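Local coordinates for protein nidogen (Mus musculus, PDB 1NPE) that probably binds the laminin gamma-1 chain through its six-bladed YWTD beta-propeller and so links basement-membrane components, at residues T92-D97 with I103-M108; R190-N195 with G200-L205; L221-W226 with I232-A237. All blocks are in the same frame, centred on the assembly; numbering follows the deposited sequence.

Contact 1: T92-D97 with I103-M108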
loop_
_atom_site.group_PDB
_atom_site.type_symbol
_atom_site.label_atom_id
_atom_site.label_comp_id
_atom_site.label_asym_id
_atom_site.label_seq_id
_atom_site.Cartn_x
_atom_site.Cartn_y
_atom_site.Cartn_z
ATOM N N THR A 92 17.899 -11.884 4.733
ATOM C CA THR A 92 17.488 -10.485 4.849
ATOM C C THR A 92 16.080 -10.226 4.321
ATOM O O THR A 92 15.517 -11.040 3.596
ATOM C CB THR A 92 18.465 -9.536 4.118
ATOM O OG1 THR A 92 18.576 -9.918 2.742
ATOM C CG2 THR A 92 19.830 -9.564 4.768
ATOM N N ILE A 93 15.514 -9.090 4.714
ATOM C CA ILE A 93 14.185 -8.687 4.271
ATOM C C ILE A 93 14.291 -7.394 3.456
ATOM O O ILE A 93 15.280 -6.661 3.561
ATOM C CB ILE A 93 13.226 -8.443 5.466
ATOM C CG1 ILE A 93 13.698 -7.260 6.313
ATOM C CG2 ILE A 93 13.152 -9.674 6.345
ATOM C CD1 ILE A 93 12.707 -6.857 7.390
ATOM N N PHE A 94 13.290 -7.152 2.616
ATOM C CA PHE A 94 13.214 -5.953 1.786
ATOM C C PHE A 94 11.776 -5.463 1.907
ATOM O O PHE A 94 10.861 -6.276 2.025
ATOM C CB PHE A 94 13.455 -6.271 0.303
ATOM C CG PHE A 94 14.846 -6.740 -0.022
ATOM C CD1 PHE A 94 15.766 -5.873 -0.603
ATOM C CD2 PHE A 94 15.215 -8.069 0.181
ATOM C CE1 PHE A 94 17.037 -6.323 -0.984
ATOM C CE2 PHE A 94 16.479 -8.528 -0.196
ATOM C CZ PHE A 94 17.392 -7.650 -0.783
ATOM N N TRP A 95 11.561 -4.150 1.871
ATOM C CA TRP A 95 10.191 -3.656 1.937
ATOM C C TRP A 95 10.007 -2.298 1.284
ATOM O O TRP A 95 10.966 -1.547 1.094
ATOM C CB TRP A 95 9.658 -3.641 3.382
ATOM C CG TRP A 95 10.164 -2.523 4.250
ATOM C CD1 TRP A 95 9.584 -1.298 4.430
ATOM C CD2 TRP A 95 11.303 -2.557 5.115
ATOM N NE1 TRP A 95 10.283 -0.573 5.363
ATOM C CE2 TRP A 95 11.342 -1.323 5.802
ATOM C CE3 TRP A 95 12.289 -3.514 5.385
ATOM C CZ2 TRP A 95 12.331 -1.019 6.747
ATOM C CZ3 TRP A 95 13.275 -3.212 6.326
ATOM C CH2 TRP A 95 13.285 -1.973 6.995
ATOM N N THR A 96 8.768 -2.014 0.904
ATOM C CA THR A 96 8.425 -0.743 0.295
ATOM C C THR A 96 7.736 0.117 1.341
ATOM O O THR A 96 7.045 -0.393 2.222
ATOM C CB THR A 96 7.459 -0.929 -0.892
ATOM O OG1 THR A 96 6.282 -1.624 -0.449
ATOM C CG2 THR A 96 8.135 -1.724 -2.003
ATOM N N ASP A 97 7.941 1.423 1.246
ATOM C CA ASP A 97 7.335 2.380 2.153
ATOM C C ASP A 97 6.873 3.517 1.257
ATOM O O ASP A 97 7.690 4.263 0.724
ATOM C CB ASP A 97 8.364 2.878 3.173
ATOM C CG ASP A 97 7.756 3.775 4.232
ATOM O OD1 ASP A 97 6.875 4.604 3.906
ATOM O OD2 ASP A 97 8.171 3.661 5.400
ATOM N N ILE A 103 12.771 2.043 -0.254
ATOM C CA ILE A 103 12.873 0.601 -0.225
ATOM C C ILE A 103 14.054 0.327 0.690
ATOM O O ILE A 103 15.164 0.799 0.452
ATOM C CB ILE A 103 13.124 0.009 -1.633
ATOM C CG1 ILE A 103 11.879 0.193 -2.506
ATOM C CG2 ILE A 103 13.475 -1.475 -1.530
ATOM C CD1 ILE A 103 12.082 -0.166 -3.946
ATOM N N GLU A 104 13.785 -0.350 1.795
ATOM C CA GLU A 104 14.835 -0.668 2.742
ATOM C C GLU A 104 15.122 -2.160 2.791
ATOM O O GLU A 104 14.320 -2.986 2.355
ATOM C CB GLU A 104 14.467 -0.166 4.139
ATOM C CG GLU A 104 14.170 1.333 4.210
ATOM C CD GLU A 104 14.191 1.856 5.630
ATOM O OE1 GLU A 104 15.179 1.597 6.336
ATOM O OE2 GLU A 104 13.226 2.522 6.044
ATOM N N VAL A 105 16.303 -2.488 3.284
ATOM C CA VAL A 105 16.721 -3.864 3.425
ATOM C C VAL A 105 17.267 -3.975 4.846
ATOM O O VAL A 105 17.768 -2.990 5.397
ATOM C CB VAL A 105 17.788 -4.241 2.361
ATOM C CG1 VAL A 105 19.009 -3.321 2.459
ATOM C CG2 VAL A 105 18.190 -5.697 2.510
ATOM N N ALA A 106 17.080 -5.134 5.470
ATOM C CA ALA A 106 17.555 -5.354 6.837
ATOM C C ALA A 106 17.676 -6.845 7.134
ATOM O O ALA A 106 17.217 -7.674 6.351
ATOM C CB ALA A 106 16.599 -4.698 7.836
ATOM N N LYS A 107 18.307 -7.179 8.256
ATOM C CA LYS A 107 18.459 -8.576 8.661
ATOM C C LYS A 107 17.092 -9.143 9.034
ATOM O O LYS A 107 16.162 -8.384 9.306
ATOM C CB LYS A 107 19.400 -8.683 9.861
ATOM C CG LYS A 107 20.845 -8.347 9.539
ATOM C CD LYS A 107 21.727 -8.399 10.779
ATOM C CE LYS A 107 21.798 -9.792 11.385
ATOM N NZ LYS A 107 22.817 -9.851 12.474
ATOM N N MET A 108 16.975 -10.468 9.059
ATOM C CA MET A 108 15.710 -11.121 9.400
ATOM C C MET A 108 15.112 -10.603 10.713
ATOM O O MET A 108 13.893 -10.488 10.833
ATOM C CB MET A 108 15.890 -12.635 9.501
ATOM C CG MET A 108 16.422 -13.313 8.258
ATOM S SD MET A 108 15.272 -13.315 6.898
ATOM C CE MET A 108 14.830 -14.992 6.818
HETATM O O HOH W 1 10.625 2.233 5.876
#
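Trp95 and Glu104 pair across antiparallel strands 92-97 and 103-107, a hairpin within one blade of the YWTD beta-propeller; Phe94-Trp95-Thr96-Asp97 is this blade's version of the signature. Backbone hydrogen bonds run both ways in the pairs Ile93-Ala106 and Trp95-Glu104, with Ile93 N to Ala106 O at 2.8 Å. Trp95 CG stands between its own backbone N and carbonyl carbon (chi1 76°), and this rotation brings the indole across to the neighbouring strand. Glu104 CB sits over one face of the six-membered ring, 3.6 Å from its centroid, in a CH-pi contact, while Ala106 CB meets the ring edge at CZ3, 3.9 Å away. Beyond CG the Glu104 chain is extended and carries the carboxylate past CZ2, its plane turned 36° from the indole. Arg102 and Arg113 both form salt bridges with Glu104 OE2, which probably favours the charged carboxylate. A leucine in place of Trp95 would probably leave Glu104 CB and Ala106 CB without their aromatic partner and the bridging water without the N-H it accepts.

On the opposite sheet face Val105 CG2 reaches over one face of the Phe94 ring, 3.9 Å from the centroid and displaced toward the rim, the two side chains lying side by side and pointing the same way. Thr96 lies on the same face, its OG1 bonded to Arg125 O on strand 124-130, while Asp97 OD1 receives the backbone N-H groups of Ser80, Gln99 and Leu100. The water joins three side chains: it accepts from Trp95 NE1 at 2.9 Å and donates to Asp97 OD2, also at 2.9 Å, and to Glu104 OE2 at 2.6 Å.

Contact 2: R190-N195 with G200-L205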
loop_
_atom_site.group_PDB
_atom_site.type_symbol
_atom_site.label_atom_id
_atom_site.label_comp_id
_atom_site.label_asym_id
_atom_site.label_seq_id
_atom_site.Cartn_x
_atom_site.Cartn_y
_atom_site.Cartn_z
ATOM N N ARG A 190 -5.924 -5.756 -15.557
ATOM C CA ARG A 190 -5.345 -6.988 -16.047
ATOM C C ARG A 190 -4.094 -7.483 -15.335
ATOM O O ARG A 190 -3.603 -6.857 -14.394
ATOM C CB ARG A 190 -5.140 -6.914 -17.570
ATOM C CG ARG A 190 -4.319 -5.761 -18.118
ATOM C CD ARG A 190 -4.840 -5.393 -19.516
ATOM N NE ARG A 190 -3.787 -5.013 -20.458
ATOM C CZ ARG A 190 -3.970 -4.886 -21.775
ATOM N NH1 ARG A 190 -5.170 -5.100 -22.311
ATOM N NH2 ARG A 190 -2.944 -4.593 -22.569
ATOM N N ALA A 191 -3.677 -8.688 -15.708
ATOM C CA ALA A 191 -2.474 -9.302 -15.176
ATOM C C ALA A 191 -1.523 -9.422 -16.359
ATOM O O ALA A 191 -1.925 -9.822 -17.452
ATOM C CB ALA A 191 -2.782 -10.678 -14.601
ATOM N N GLU A 192 -0.276 -9.014 -16.170
ATOM C CA GLU A 192 0.693 -9.101 -17.247
ATOM C C GLU A 192 1.949 -9.812 -16.786
ATOM O O GLU A 192 2.382 -9.648 -15.644
ATOM C CB GLU A 192 1.036 -7.712 -17.787
ATOM C CG GLU A 192 -0.172 -6.942 -18.304
ATOM C CD GLU A 192 0.204 -5.771 -19.187
ATOM O OE1 GLU A 192 0.907 -5.983 -20.191
ATOM O OE2 GLU A 192 -0.214 -4.640 -18.894
ATOM N N CYS A 193 2.495 -10.640 -17.671
ATOM C CA CYS A 193 3.706 -11.387 -17.385
ATOM C C CYS A 193 4.729 -11.051 -18.442
ATOM O O CYS A 193 4.381 -10.751 -19.588
ATOM C CB CYS A 193 3.452 -12.893 -17.400
ATOM S SG CYS A 193 2.269 -13.485 -16.155
ATOM N N LEU A 194 5.996 -11.149 -18.061
ATOM C CA LEU A 194 7.083 -10.850 -18.965
ATOM C C LEU A 194 8.360 -11.528 -18.492
ATOM O O LEU A 194 8.466 -11.921 -17.329
ATOM C CB LEU A 194 7.237 -9.320 -19.045
ATOM C CG LEU A 194 8.440 -8.426 -18.696
ATOM C CD1 LEU A 194 7.889 -7.010 -18.560
ATOM C CD2 LEU A 194 9.168 -8.803 -17.414
ATOM N N ASN A 195 9.286 -11.745 -19.421
ATOM C CA ASN A 195 10.581 -12.329 -19.092
ATOM C C ASN A 195 11.495 -11.110 -19.002
ATOM O O ASN A 195 11.611 -10.354 -19.958
ATOM C CB ASN A 195 11.060 -13.270 -20.200
ATOM C CG ASN A 195 12.405 -13.923 -19.878
ATOM O OD1 ASN A 195 13.333 -13.265 -19.392
ATOM N ND2 ASN A 195 12.511 -15.225 -20.143
ATOM N N GLY A 200 10.084 -6.425 -23.613
ATOM C CA GLY A 200 9.093 -5.973 -24.579
ATOM C C GLY A 200 7.868 -6.840 -24.820
ATOM O O GLY A 200 6.804 -6.317 -25.148
ATOM N N ARG A 201 8.005 -8.154 -24.662
ATOM C CA ARG A 201 6.892 -9.073 -24.889
ATOM C C ARG A 201 6.079 -9.379 -23.622
ATOM O O ARG A 201 6.529 -10.105 -22.738
ATOM C CB ARG A 201 7.411 -10.372 -25.505
ATOM C CG ARG A 201 6.335 -11.243 -26.131
ATOM C CD ARG A 201 6.914 -12.572 -26.593
ATOM N NE ARG A 201 6.242 -13.073 -27.789
ATOM C CZ ARG A 201 5.421 -14.118 -27.811
ATOM N NH1 ARG A 201 5.167 -14.791 -26.694
ATOM N NH2 ARG A 201 4.833 -14.472 -28.948
ATOM N N ARG A 202 4.853 -8.871 -23.574
ATOM C CA ARG A 202 3.985 -9.078 -22.424
ATOM C C ARG A 202 2.738 -9.930 -22.682
ATOM O O ARG A 202 1.929 -9.606 -23.555
ATOM C CB ARG A 202 3.497 -7.736 -21.883
ATOM C CG ARG A 202 4.541 -6.711 -21.529
ATOM C CD ARG A 202 3.823 -5.641 -20.741
ATOM N NE ARG A 202 4.499 -4.359 -20.725
ATOM C CZ ARG A 202 3.905 -3.215 -20.412
ATOM N NH1 ARG A 202 2.616 -3.190 -20.088
ATOM N NH2 ARG A 202 4.604 -2.092 -20.426
ATOM N N LYS A 203 2.574 -10.994 -21.896
ATOM C CA LYS A 203 1.393 -11.852 -21.981
ATOM C C LYS A 203 0.368 -11.104 -21.151
ATOM O O LYS A 203 0.703 -10.608 -20.076
ATOM C CB LYS A 203 1.614 -13.178 -21.264
ATOM C CG LYS A 203 2.313 -14.287 -22.005
ATOM C CD LYS A 203 2.254 -15.523 -21.098
ATOM C CE LYS A 203 3.001 -16.718 -21.659
ATOM N NZ LYS A 203 3.100 -17.790 -20.628
ATOM N N VAL A 204 -0.874 -11.024 -21.611
ATOM C CA VAL A 204 -1.876 -10.328 -20.823
ATOM C C VAL A 204 -3.177 -11.098 -20.619
ATOM O O VAL A 204 -3.704 -11.722 -21.537
ATOM C CB VAL A 204 -2.195 -8.890 -21.373
ATOM C CG1 VAL A 204 -0.965 -8.250 -22.001
ATOM C CG2 VAL A 204 -3.355 -8.907 -22.331
ATOM N N LEU A 205 -3.654 -11.077 -19.380
ATOM C CA LEU A 205 -4.907 -11.703 -19.003
ATOM C C LEU A 205 -5.833 -10.539 -18.650
ATOM O O LEU A 205 -5.497 -9.715 -17.807
ATOM C CB LEU A 205 -4.716 -12.611 -17.786
ATOM C CG LEU A 205 -6.012 -13.155 -17.172
ATOM C CD1 LEU A 205 -6.752 -14.015 -18.185
ATOM C CD2 LEU A 205 -5.708 -13.948 -15.912
HETATM O O HOH W 2 8.716 -11.377 -22.373
#
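Two antiparallel strands at one edge of a propeller blade, 190-195 and 201-205, bring Glu192 against Arg202 and Val204. The backbone is laced at Cys193-Lys203, where Lys203 N lies 2.9 Å from Cys193 O, and at Ala191-Leu205, where Leu205 N donates to Ala191 O over the same length. Arg202, extended from CG to NE, passes obliquely across Glu192 and sends NH1 to Glu192 OE1, 3.3 Å away. That bond is nearly straight (177° at the hydrogen) and lies in the guanidinium plane, yet it meets the carboxylate from above its plane, the two flat groups being 45° apart. A second reach from NH1 to OE2 is weak. Val204 lies alongside Glu192, its CG1 3.5 Å from OE1, and its CG2 rests over the centre of the Arg190 guanidinium, 4.1 Å from CZ. Arg190 NE makes a long salt bridge to Glu192 OE2, but Arg190 NH1 pairs with Glu206; Arg202 NH2 binds Asp164 O. On the other face Cys193 closes the disulfide with Cys182, covalently tying this strand to strand 180-185. With an arginine on each flank, the Glu192 carboxylate is likely to stay ionised, offsetting part of the positive charge.

Contact 3: L221-W226 with I232-A237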
loop_
_atom_site.group_PDB
_atom_site.type_symbol
_atom_site.label_atom_id
_atom_site.label_comp_id
_atom_site.label_asym_id
_atom_site.label_seq_id
_atom_site.Cartn_x
_atom_site.Cartn_y
_atom_site.Cartn_z
ATOM N N LEU A 221 -1.828 -18.268 -10.892
ATOM C CA LEU A 221 -1.661 -16.993 -10.205
ATOM C C LEU A 221 -2.781 -16.876 -9.187
ATOM O O LEU A 221 -3.909 -17.281 -9.450
ATOM C CB LEU A 221 -1.764 -15.806 -11.174
ATOM C CG LEU A 221 -0.634 -15.537 -12.161
ATOM C CD1 LEU A 221 -0.940 -14.241 -12.906
ATOM C CD2 LEU A 221 0.704 -15.440 -11.440
ATOM N N TYR A 222 -2.463 -16.344 -8.016
ATOM C CA TYR A 222 -3.471 -16.154 -6.983
ATOM C C TYR A 222 -3.426 -14.690 -6.583
ATOM O O TYR A 222 -2.394 -14.204 -6.109
ATOM C CB TYR A 222 -3.186 -17.035 -5.763
ATOM C CG TYR A 222 -3.215 -18.515 -6.054
ATOM C CD1 TYR A 222 -2.060 -19.186 -6.453
ATOM C CD2 TYR A 222 -4.400 -19.243 -5.946
ATOM C CE1 TYR A 222 -2.082 -20.546 -6.737
ATOM C CE2 TYR A 222 -4.433 -20.607 -6.232
ATOM C CZ TYR A 222 -3.271 -21.249 -6.626
ATOM O OH TYR A 222 -3.294 -22.589 -6.918
ATOM N N TYR A 223 -4.527 -13.979 -6.811
ATOM C CA TYR A 223 -4.581 -12.573 -6.451
ATOM C C TYR A 223 -5.765 -12.200 -5.560
ATOM O O TYR A 223 -6.792 -12.881 -5.548
ATOM C CB TYR A 223 -4.539 -11.682 -7.703
ATOM C CG TYR A 223 -5.786 -11.663 -8.560
ATOM C CD1 TYR A 223 -6.792 -10.719 -8.341
ATOM C CD2 TYR A 223 -5.932 -12.542 -9.634
ATOM C CE1 TYR A 223 -7.910 -10.645 -9.177
ATOM C CE2 TYR A 223 -7.044 -12.481 -10.474
ATOM C CZ TYR A 223 -8.026 -11.527 -10.239
ATOM O OH TYR A 223 -9.109 -11.443 -11.080
ATOM N N THR A 224 -5.592 -11.124 -4.796
ATOM C CA THR A 224 -6.642 -10.625 -3.918
ATOM C C THR A 224 -7.333 -9.488 -4.649
ATOM O O THR A 224 -6.672 -8.656 -5.281
ATOM C CB THR A 224 -6.077 -10.119 -2.581
ATOM O OG1 THR A 224 -5.129 -9.071 -2.822
ATOM C CG2 THR A 224 -5.410 -11.270 -1.820
ATOM N N ASP A 225 -8.658 -9.451 -4.560
ATOM C CA ASP A 225 -9.442 -8.438 -5.250
ATOM C C ASP A 225 -10.318 -7.645 -4.289
ATOM O O ASP A 225 -11.036 -8.214 -3.467
ATOM C CB ASP A 225 -10.286 -9.108 -6.342
ATOM C CG ASP A 225 -10.932 -8.109 -7.291
ATOM O OD1 ASP A 225 -11.923 -7.476 -6.904
ATOM O OD2 ASP A 225 -10.470 -7.978 -8.442
ATOM N N TRP A 226 -10.240 -6.324 -4.407
ATOM C CA TRP A 226 -11.000 -5.390 -3.571
ATOM C C TRP A 226 -12.475 -5.236 -3.975
ATOM O O TRP A 226 -13.325 -4.884 -3.153
ATOM C CB TRP A 226 -10.332 -4.015 -3.613
ATOM C CG TRP A 226 -9.117 -3.879 -2.744
ATOM C CD1 TRP A 226 -8.514 -4.856 -1.998
ATOM C CD2 TRP A 226 -8.382 -2.678 -2.500
ATOM N NE1 TRP A 226 -7.452 -4.333 -1.305
ATOM C CE2 TRP A 226 -7.348 -2.998 -1.595
ATOM C CE3 TRP A 226 -8.494 -1.359 -2.963
ATOM C CZ2 TRP A 226 -6.434 -2.048 -1.142
ATOM C CZ3 TRP A 226 -7.585 -0.418 -2.514
ATOM C CH2 TRP A 226 -6.566 -0.768 -1.611
ATOM N N ILE A 232 -8.642 -14.922 -6.061
ATOM C CA ILE A 232 -8.896 -15.511 -7.363
ATOM C C ILE A 232 -7.685 -16.241 -7.927
ATOM O O ILE A 232 -6.582 -15.704 -7.942
ATOM C CB ILE A 232 -9.376 -14.430 -8.369
ATOM C CG1 ILE A 232 -10.602 -13.695 -7.815
ATOM C CG2 ILE A 232 -9.707 -15.063 -9.709
ATOM C CD1 ILE A 232 -11.091 -12.555 -8.677
ATOM N N ALA A 233 -7.903 -17.479 -8.364
ATOM C CA ALA A 233 -6.853 -18.303 -8.960
ATOM C C ALA A 233 -6.993 -18.263 -10.483
ATOM O O ALA A 233 -8.055 -18.576 -11.027
ATOM C CB ALA A 233 -6.960 -19.740 -8.455
ATOM N N MET A 234 -5.924 -17.871 -11.167
ATOM C CA MET A 234 -5.937 -17.781 -12.625
ATOM C C MET A 234 -4.788 -18.572 -13.239
ATOM O O MET A 234 -3.688 -18.612 -12.688
ATOM C CB MET A 234 -5.839 -16.312 -13.069
ATOM C CG MET A 234 -7.021 -15.428 -12.666
ATOM S SD MET A 234 -8.519 -15.658 -13.670
ATOM C CE MET A 234 -9.309 -14.000 -13.522
ATOM N N ASP A 235 -5.059 -19.219 -14.370
ATOM C CA ASP A 235 -4.048 -20.002 -15.084
ATOM C C ASP A 235 -3.465 -19.113 -16.185
ATOM O O ASP A 235 -4.204 -18.558 -17.002
ATOM C CB ASP A 235 -4.680 -21.258 -15.692
ATOM C CG ASP A 235 -3.651 -22.228 -16.278
ATOM O OD1 ASP A 235 -2.543 -21.809 -16.686
ATOM O OD2 ASP A 235 -3.972 -23.435 -16.343
ATOM N N LEU A 236 -2.140 -18.995 -16.197
ATOM C CA LEU A 236 -1.422 -18.166 -17.163
ATOM C C LEU A 236 -1.743 -18.459 -18.628
ATOM O O LEU A 236 -2.376 -17.644 -19.308
ATOM C CB LEU A 236 0.094 -18.294 -16.957
ATOM C CG LEU A 236 0.782 -17.746 -15.702
ATOM C CD1 LEU A 236 2.281 -17.876 -15.896
ATOM C CD2 LEU A 236 0.434 -16.293 -15.497
ATOM N N ALA A 237 -1.312 -19.630 -19.094
ATOM C CA ALA A 237 -1.495 -20.065 -20.476
ATOM C C ALA A 237 -2.926 -20.011 -21.011
ATOM O O ALA A 237 -3.238 -19.179 -21.871
ATOM C CB ALA A 237 -0.919 -21.450 -20.652
#
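Tyr223 carries its ring beside Ile232, whose CB sits over one face at 3.9 Å from the centroid, a CH-pi contact displaced toward the rim. Ile232 CD1 reaches on to the phenol end, 3.3 Å from Tyr223 OH. At the ring edge, in its plane, Met234 CG lies 3.7 Å from Tyr223 CE2, and the bend at chi2 (-77°) returns Met234 CE to within 3.5 Å of the same OH. Farther along, Leu221 CD1 meets Leu236 CD2 at 3.6 Å, the two side chains crossing at about a right angle. On the other face of the sheet Ala233 CB touches Tyr222 CE2 at 3.5 Å. Paired backbone hydrogen bonds at Leu221-Met234 and Tyr223-Ile232 fix this register; Leu221 N to Met234 O is 2.6 Å. The strands form a blade hairpin, and Tyr222-Tyr223-Thr224-Asp225 is its YWTD-type signature. Outside it, Asp225 OD2 accepts from Tyr210 N and OD1 from Thr228 N, while Thr224 OG1 bonds to Tyr254 O and Ala213 N. Tyr222 packs on Ile256 and Ile258 of strand 256-259. Between 221-226 and 232-237, then, side chains meet through apolar and CH-pi contacts and the hydrogen bonds are backbone ones, whereas Thr224 and Asp225 bond to neighbouring parts of the fold.

All three contacts lie in four-stranded antiparallel blades of one propeller, each in a different blade. Contacts 2 and 3 are neighbours, their centres 14 Å apart, and they touch where blades meet: Cys193 SG packs against Leu236 CD2 at 3.4 Å, and Leu205 CD2 against Met234 CB at 3.7 Å. Contact 1 stands apart, its centre 27 Å from that of contact 2 and 26 Å from that of contact 3, on the far side of the chain's centre from contact 3. Nearest atoms are about 16 Å and 13 Å away respectively. Each contact has a side chain about 10 to 11 Å from a bound cadmium ion: Thr96, Arg190 and Asp225.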